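Local coordinates for trichothecene 3-O-acetyltransferase (PDB 2RKV), which acetylates the C3 hydroxyl of trichothecene mycotoxins, using acetyl-coenzyme A as the acetyl donor, as a member of the BAHD acyltransferase superfamily, at residues Gln22-Tyr27 against Ile149-Gly154; Gly163-Ile168 against Ala381-Trp386. All coordinates share one frame; numbering follows the deposited sequence.

Contact 1: Gln22-Tyr27 against Ile149-Gly154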
ATOM      1  N   GLN A  22       1.652  -6.049  -3.216  1.00 12.02           N
ATOM      2  CA  GLN A  22       2.275  -7.236  -2.617  1.00 11.52           C
ATOM      3  C   GLN A  22       2.659  -6.990  -1.165  1.00 11.01           C
ATOM      4  O   GLN A  22       3.076  -5.896  -0.797  1.00 10.95           O
ATOM      5  CB  GLN A  22       3.547  -7.640  -3.373  1.00 11.81           C
ATOM      6  CG  GLN A  22       3.400  -7.748  -4.885  1.00 12.48           C
ATOM      7  CD  GLN A  22       4.737  -7.639  -5.587  1.00 13.26           C
ATOM      8  OE1 GLN A  22       5.646  -6.951  -5.107  1.00 11.81           O
ATOM      9  NE2 GLN A  22       4.863  -8.299  -6.735  1.00 12.96           N
ATOM     10  N   ILE A  23       2.537  -8.025  -0.340  1.00 10.22           N
ATOM     11  CA  ILE A  23       3.072  -7.991   1.015  1.00  9.82           C
ATOM     12  C   ILE A  23       3.557  -9.399   1.345  1.00  9.55           C
ATOM     13  O   ILE A  23       2.928 -10.387   0.934  1.00  8.97           O
ATOM     14  CB  ILE A  23       2.023  -7.460   2.049  1.00  9.59           C
ATOM     15  CG1 ILE A  23       2.651  -7.185   3.426  1.00  9.85           C
ATOM     16  CG2 ILE A  23       0.800  -8.405   2.132  1.00 10.14           C
ATOM     17  CD1 ILE A  23       3.567  -5.958   3.479  1.00  9.82           C
ATOM     18  N   SER A  24       4.686  -9.483   2.048  1.00  9.45           N
ATOM     19  CA  SER A  24       5.254 -10.759   2.463  1.00  9.79           C
ATOM     20  C   SER A  24       5.332 -10.869   3.972  1.00 10.19           C
ATOM     21  O   SER A  24       5.697  -9.904   4.658  1.00  9.59           O
ATOM     22  CB  SER A  24       6.658 -10.967   1.865  1.00 10.11           C
ATOM     23  OG  SER A  24       6.616 -10.931   0.444  1.00 10.54           O
ATOM     24  N   LEU A  25       4.994 -12.061   4.470  1.00 10.07           N
ATOM     25  CA  LEU A  25       5.083 -12.404   5.877  1.00 10.69           C
ATOM     26  C   LEU A  25       6.100 -13.540   6.013  1.00 10.83           C
ATOM     27  O   LEU A  25       5.995 -14.557   5.330  1.00 10.67           O
ATOM     28  CB  LEU A  25       3.701 -12.837   6.408  1.00 10.67           C
ATOM     29  CG  LEU A  25       2.632 -11.750   6.651  1.00 11.75           C
ATOM     30  CD1 LEU A  25       2.265 -10.969   5.405  1.00 13.31           C
ATOM     31  CD2 LEU A  25       1.366 -12.347   7.294  1.00 11.97           C
ATOM     32  N   LEU A  26       7.092 -13.332   6.874  1.00 10.50           N
ATOM     33  CA  LEU A  26       8.138 -14.316   7.134  1.00 10.82           C
ATOM     34  C   LEU A  26       7.881 -15.015   8.462  1.00 10.95           C
ATOM     35  O   LEU A  26       7.648 -14.362   9.479  1.00 11.14           O
ATOM     36  CB  LEU A  26       9.517 -13.631   7.164  1.00 11.04           C
ATOM     37  CG  LEU A  26      10.708 -14.489   7.614  1.00 12.37           C
ATOM     38  CD1 LEU A  26      11.063 -15.519   6.534  1.00 12.63           C
ATOM     39  CD2 LEU A  26      11.910 -13.603   7.940  1.00 12.72           C
ATOM     40  N   TYR A  27       7.945 -16.347   8.447  1.00 10.75           N
ATOM     41  CA  TYR A  27       7.825 -17.159   9.650  1.00 11.02           C
ATOM     42  C   TYR A  27       9.020 -18.089   9.729  1.00 11.32           C
ATOM     43  O   TYR A  27       9.423 -18.647   8.698  1.00 10.97           O
ATOM     44  CB  TYR A  27       6.595 -18.053   9.584  1.00 10.77           C
ATOM     45  CG  TYR A  27       5.278 -17.332   9.477  1.00  9.86           C
ATOM     46  CD1 TYR A  27       4.515 -17.082  10.614  1.00  9.74           C
ATOM     47  CD2 TYR A  27       4.778 -16.938   8.239  1.00 10.01           C
ATOM     48  CE1 TYR A  27       3.293 -16.439  10.523  1.00  9.56           C
ATOM     49  CE2 TYR A  27       3.554 -16.288   8.137  1.00 10.38           C
ATOM     50  CZ  TYR A  27       2.819 -16.046   9.285  1.00  9.06           C
ATOM     51  OH  TYR A  27       1.596 -15.409   9.209  1.00 10.60           O
ATOM     52  N   ILE A 149       8.180 -17.875   3.584  1.00 10.48           N
ATOM     53  CA  ILE A 149       7.710 -16.543   3.200  1.00 10.75           C
ATOM     54  C   ILE A 149       6.369 -16.693   2.511  1.00 10.96           C
ATOM     55  O   ILE A 149       6.271 -17.341   1.466  1.00  9.91           O
ATOM     56  CB  ILE A 149       8.707 -15.796   2.262  1.00 11.46           C
ATOM     57  CG1 ILE A 149      10.051 -15.591   2.963  1.00 10.87           C
ATOM     58  CG2 ILE A 149       8.105 -14.451   1.792  1.00 10.63           C
ATOM     59  CD1 ILE A 149      11.158 -15.139   2.023  1.00 11.50           C
ATOM     60  N   LEU A 150       5.342 -16.098   3.113  1.00 10.22           N
ATOM     61  CA  LEU A 150       4.019 -16.065   2.515  1.00 10.85           C
ATOM     62  C   LEU A 150       3.844 -14.717   1.840  1.00 10.13           C
ATOM     63  O   LEU A 150       3.972 -13.686   2.492  1.00 11.05           O
ATOM     64  CB  LEU A 150       2.935 -16.248   3.585  1.00 10.40           C
ATOM     65  CG  LEU A 150       1.495 -15.911   3.157  1.00 12.63           C
ATOM     66  CD1 LEU A 150       1.031 -16.777   1.980  1.00 13.38           C
ATOM     67  CD2 LEU A 150       0.530 -16.027   4.323  1.00 12.49           C
ATOM     68  N   THR A 151       3.548 -14.723   0.544  1.00  9.35           N
ATOM     69  CA  THR A 151       3.334 -13.468  -0.173  1.00  9.12           C
ATOM     70  C   THR A 151       1.906 -13.406  -0.698  1.00  9.56           C
ATOM     71  O   THR A 151       1.403 -14.374  -1.265  1.00  9.05           O
ATOM     72  CB  THR A 151       4.338 -13.292  -1.326  1.00  9.59           C
ATOM     73  OG1 THR A 151       5.673 -13.335  -0.802  1.00  9.16           O
ATOM     74  CG2 THR A 151       4.104 -11.950  -2.072  1.00  9.91           C
ATOM     75  N   VAL A 152       1.259 -12.261  -0.488  1.00  9.21           N
ATOM     76  CA  VAL A 152      -0.099 -12.066  -0.984  1.00  9.76           C
ATOM     77  C   VAL A 152      -0.121 -10.883  -1.940  1.00 10.31           C
ATOM     78  O   VAL A 152       0.343  -9.795  -1.580  1.00 10.04           O
ATOM     79  CB  VAL A 152      -1.093 -11.792   0.166  1.00 10.35           C
ATOM     80  CG1 VAL A 152      -2.507 -11.700  -0.372  1.00 10.51           C
ATOM     81  CG2 VAL A 152      -0.989 -12.868   1.264  1.00 10.64           C
ATOM     82  N   ASN A 153      -0.652 -11.113  -3.144  1.00 10.16           N
ATOM     83  CA  ASN A 153      -0.906 -10.081  -4.153  1.00 10.61           C
ATOM     84  C   ASN A 153      -2.388  -9.779  -4.193  1.00 10.71           C
ATOM     85  O   ASN A 153      -3.202 -10.701  -4.231  1.00 10.98           O
ATOM     86  CB  ASN A 153      -0.528 -10.584  -5.550  1.00 10.56           C
ATOM     87  CG  ASN A 153       0.957 -10.509  -5.824  1.00 11.17           C
ATOM     88  OD1 ASN A 153       1.777 -10.739  -4.942  1.00 11.13           O
ATOM     89  ND2 ASN A 153       1.305 -10.170  -7.058  1.00 13.43           N
ATOM     90  N   GLY A 154      -2.741  -8.495  -4.198  1.00 10.56           N
ATOM     91  CA  GLY A 154      -4.136  -8.084  -4.387  1.00 10.45           C
ATOM     92  C   GLY A 154      -4.261  -7.146  -5.575  1.00 10.81           C
ATOM     93  O   GLY A 154      -3.491  -6.190  -5.696  1.00 10.33           O
TER

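Contact 2: Gly163-Ile168 against Ala381-Trp386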
ATOM      1  N   GLY A 163      -8.378  -3.063   2.566  1.00  9.69           N
ATOM      2  CA  GLY A 163      -9.232  -4.150   2.073  1.00  9.57           C
ATOM      3  C   GLY A 163      -8.464  -5.461   1.989  1.00  9.73           C
ATOM      4  O   GLY A 163      -8.970  -6.527   2.362  1.00  9.84           O
ATOM      5  N   GLN A 164      -7.230  -5.383   1.501  1.00  9.39           N
ATOM      6  CA  GLN A 164      -6.381  -6.572   1.366  1.00  9.35           C
ATOM      7  C   GLN A 164      -6.136  -7.196   2.731  1.00  9.23           C
ATOM      8  O   GLN A 164      -6.208  -8.422   2.890  1.00  9.46           O
ATOM      9  CB  GLN A 164      -5.055  -6.194   0.697  1.00  9.77           C
ATOM     10  CG  GLN A 164      -4.193  -7.393   0.278  1.00 10.44           C
ATOM     11  CD  GLN A 164      -3.184  -6.999  -0.793  1.00 11.37           C
ATOM     12  OE1 GLN A 164      -3.453  -6.109  -1.607  1.00 13.14           O
ATOM     13  NE2 GLN A 164      -2.020  -7.653  -0.797  1.00 10.44           N
ATOM     14  N   ASP A 165      -5.882  -6.347   3.730  1.00  8.66           N
ATOM     15  CA  ASP A 165      -5.703  -6.817   5.102  1.00  9.04           C
ATOM     16  C   ASP A 165      -6.982  -7.529   5.578  1.00  8.53           C
ATOM     17  O   ASP A 165      -6.909  -8.591   6.209  1.00  8.44           O
ATOM     18  CB  ASP A 165      -5.373  -5.631   6.023  1.00  8.95           C
ATOM     19  CG  ASP A 165      -5.099  -6.052   7.465  1.00  9.47           C
ATOM     20  OD1 ASP A 165      -4.480  -7.114   7.684  1.00 11.23           O
ATOM     21  OD2 ASP A 165      -5.466  -5.293   8.392  1.00 11.15           O
ATOM     22  N   ALA A 166      -8.147  -6.951   5.273  1.00  8.50           N
ATOM     23  CA  ALA A 166      -9.425  -7.551   5.680  1.00  8.93           C
ATOM     24  C   ALA A 166      -9.588  -8.953   5.083  1.00  8.88           C
ATOM     25  O   ALA A 166      -9.978  -9.884   5.786  1.00  9.33           O
ATOM     26  CB  ALA A 166     -10.584  -6.651   5.283  1.00  9.09           C
ATOM     27  N   VAL A 167      -9.229  -9.092   3.806  1.00  8.44           N
ATOM     28  CA  VAL A 167      -9.284 -10.380   3.095  1.00  8.56           C
ATOM     29  C   VAL A 167      -8.312 -11.390   3.726  1.00  8.93           C
ATOM     30  O   VAL A 167      -8.684 -12.548   4.018  1.00  8.75           O
ATOM     31  CB  VAL A 167      -9.007 -10.177   1.579  1.00  8.41           C
ATOM     32  CG1 VAL A 167      -8.830 -11.515   0.844  1.00  9.27           C
ATOM     33  CG2 VAL A 167     -10.169  -9.387   0.939  1.00  8.79           C
ATOM     34  N   ILE A 168      -7.078 -10.944   3.958  1.00  8.37           N
ATOM     35  CA  ILE A 168      -6.032 -11.801   4.537  1.00  8.52           C
ATOM     36  C   ILE A 168      -6.406 -12.267   5.957  1.00  8.36           C
ATOM     37  O   ILE A 168      -6.223 -13.436   6.302  1.00  8.39           O
ATOM     38  CB  ILE A 168      -4.640 -11.124   4.500  1.00  8.58           C
ATOM     39  CG1 ILE A 168      -4.248 -10.818   3.048  1.00  7.35           C
ATOM     40  CG2 ILE A 168      -3.584 -12.012   5.178  1.00  9.24           C
ATOM     41  CD1 ILE A 168      -2.988  -9.971   2.899  1.00  9.12           C
ATOM     42  N   ALA A 381       0.894   1.308   8.300  1.00 11.86           N
ATOM     43  CA  ALA A 381       1.288   1.142   9.702  1.00 11.89           C
ATOM     44  C   ALA A 381       0.228   0.471  10.576  1.00 12.31           C
ATOM     45  O   ALA A 381       0.564  -0.301  11.474  1.00 12.42           O
ATOM     46  CB  ALA A 381       1.695   2.484  10.312  1.00 11.77           C
ATOM     47  N   LYS A 382      -1.034   0.782  10.295  1.00 12.67           N
ATOM     48  CA  LYS A 382      -2.150   0.388  11.159  1.00 13.09           C
ATOM     49  C   LYS A 382      -2.833  -0.911  10.742  1.00 13.36           C
ATOM     50  O   LYS A 382      -3.807  -1.314  11.374  1.00 13.17           O
ATOM     51  CB  LYS A 382      -3.183   1.520  11.233  1.00 13.82           C
ATOM     52  N   VAL A 383      -2.360  -1.554   9.677  1.00 12.99           N
ATOM     53  CA  VAL A 383      -2.984  -2.824   9.270  1.00 13.21           C
ATOM     54  C   VAL A 383      -2.543  -3.966  10.189  1.00 12.99           C
ATOM     55  O   VAL A 383      -1.528  -3.858  10.893  1.00 12.58           O
ATOM     56  CB  VAL A 383      -2.825  -3.147   7.757  1.00 13.94           C
ATOM     57  CG1 VAL A 383      -3.376  -1.998   6.911  1.00 13.90           C
ATOM     58  CG2 VAL A 383      -1.398  -3.458   7.389  1.00 13.67           C
ATOM     59  N   GLY A 384      -3.314  -5.047  10.181  1.00 12.08           N
ATOM     60  CA  GLY A 384      -3.233  -6.049  11.249  1.00 11.97           C
ATOM     61  C   GLY A 384      -2.384  -7.283  11.004  1.00 11.44           C
ATOM     62  O   GLY A 384      -2.468  -8.243  11.771  1.00 11.24           O
ATOM     63  N   LEU A 385      -1.548  -7.238   9.963  1.00 11.02           N
ATOM     64  CA  LEU A 385      -0.833  -8.418   9.449  1.00 11.15           C
ATOM     65  C   LEU A 385       0.076  -9.139  10.441  1.00 11.37           C
ATOM     66  O   LEU A 385       0.263 -10.356  10.335  1.00 11.40           O
ATOM     67  CB  LEU A 385      -0.060  -8.057   8.175  1.00 11.59           C
ATOM     68  CG  LEU A 385      -0.943  -7.767   6.960  1.00 12.84           C
ATOM     69  CD1 LEU A 385      -0.162  -6.992   5.905  1.00 14.29           C
ATOM     70  CD2 LEU A 385      -1.526  -9.063   6.381  1.00 13.75           C
ATOM     71  N   TRP A 386       0.646  -8.400  11.399  1.00 10.98           N
ATOM     72  CA  TRP A 386       1.507  -9.007  12.424  1.00 11.59           C
ATOM     73  C   TRP A 386       0.784 -10.003  13.349  1.00 11.83           C
ATOM     74  O   TRP A 386       1.435 -10.758  14.093  1.00 12.33           O
ATOM     75  CB  TRP A 386       2.166  -7.928  13.285  1.00 11.95           C
ATOM     76  CG  TRP A 386       3.303  -7.201  12.653  1.00 11.97           C
ATOM     77  CD1 TRP A 386       3.237  -6.038  11.938  1.00 13.22           C
ATOM     78  CD2 TRP A 386       4.692  -7.559  12.718  1.00 11.23           C
ATOM     79  NE1 TRP A 386       4.500  -5.656  11.540  1.00 12.23           N
ATOM     80  CE2 TRP A 386       5.410  -6.572  12.003  1.00 12.87           C
ATOM     81  CE3 TRP A 386       5.398  -8.625  13.303  1.00 11.13           C
ATOM     82  CZ2 TRP A 386       6.803  -6.608  11.866  1.00 12.92           C
ATOM     83  CZ3 TRP A 386       6.786  -8.659  13.171  1.00 12.54           C
ATOM     84  CH2 TRP A 386       7.471  -7.660  12.452  1.00 12.97           C
TER

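Contact 1: Gln22-Tyr27 against Ile149-Gly154
Q22 and N153 run side by side from facing strands, pointing the same way, their amide planes 50° apart. Along Q22, CB lies 3.9 Å from OD1 of N153, and CG presses closer on that oxygen, 3.4 Å from N153 OD1. Beyond CG the chain is extended (chi2 159°) and carries the amide past its neighbour, with Q22 NE2 4.0 Å from N153 ND2. Both NH2 groups reach the carbonyl of R119; Q22 NE2 also bonds E113, and Q22 OE1 takes a hydrogen bond from R402. N153 OD1, by contrast, is buried without a polar partner in the model and meets the aliphatic part of Q22. On the same face T151 OG1 accepts from S24 OG at 2.9 Å and is also hydrogen-bonded to the carbonyl of I116. Next along, L26 CD1 meets I149 CG1 at 3.7 Å.

These are two adjacent inner strands, antiparallel to each other, of a five-stranded mixed sheet in the N-terminal half of the BAHD fold, where strand 147-155 runs straight into H156 of the HxxxD motif. Paired backbone bonds join I23 with V152 and L25 with L150; the bond from L150 N to L25 O is 2.8 Å long. CA-H...O contacts fill the intervening positions, such as S24 CA to L150 O at 3.2 Å. Here I23, L25, L150 and V152 turn to the other face, where I23 and V152 touch helix 161-176.

Contact 2: Gly163-Ile168 against Ala381-Trp386
With CG anti to its backbone N (chi1 -177°), D165 sends its carboxylate off the helix to G384, while chi1 of -70° at L385 sets CG anti to the carbonyl carbon and in touch with the same carboxylate. The backbone N-H of G384 donates to D165 OD2 at 2.8 Å in a nearly straight bond, but it approaches from above the carboxylate, 42° out of its plane. Apolar atoms flank the group: V383 CB lies 3.5 Å from D165 OD2, and L385 CG 3.7 Å from D165 OD1. The D165 side chain runs alongside those of V383 and L385, each pointing the opposite way to it.

One turn further along the helix, I168 and L385 cross at about a right angle, with I168 CG2 3.8 Å from L385 CD2. The two oxygens of D165 are also held from beyond these segments: R169 makes a salt bridge to OD2, and the hydroxyl of Y388 a hydrogen bond to OD1. Such neighbours would favour the ionised carboxylate, which ties the helix following the HxxxD motif to the chain entering the segment that corresponds to the DFGWG motif of BAHD enzymes and includes F390. The side chain of V383 lies about 6 Å from bound coenzyme A.

Helix 161-176 rests on strand 147-155, and the loop leads from strand 375-379 to strand 399-401, with L385 packed against I23 of strand 20-28 and V400.

How the contacts relate
The centres of contacts 1 and 2 lie 11 Å apart, and the two come in series along the chain: contact 1 closes with strand 147-155, and helix 161-176, which opens contact 2, follows directly. H156 of the toxin pocket sits in the connection between them. Contact 2 lies over the face of the sheet that carries I23 and V152, where V152 CG1 meets I168 CD1 at 3.7 Å. Contact 1 is an inner strand pair of the five-stranded sheet. The link between sheets belongs to contact 2, whose loop 381-386 comes from the seven-stranded sheet and whose chain goes on to the edge strand 399-401 of the five-stranded one, beside the ligand-binding region.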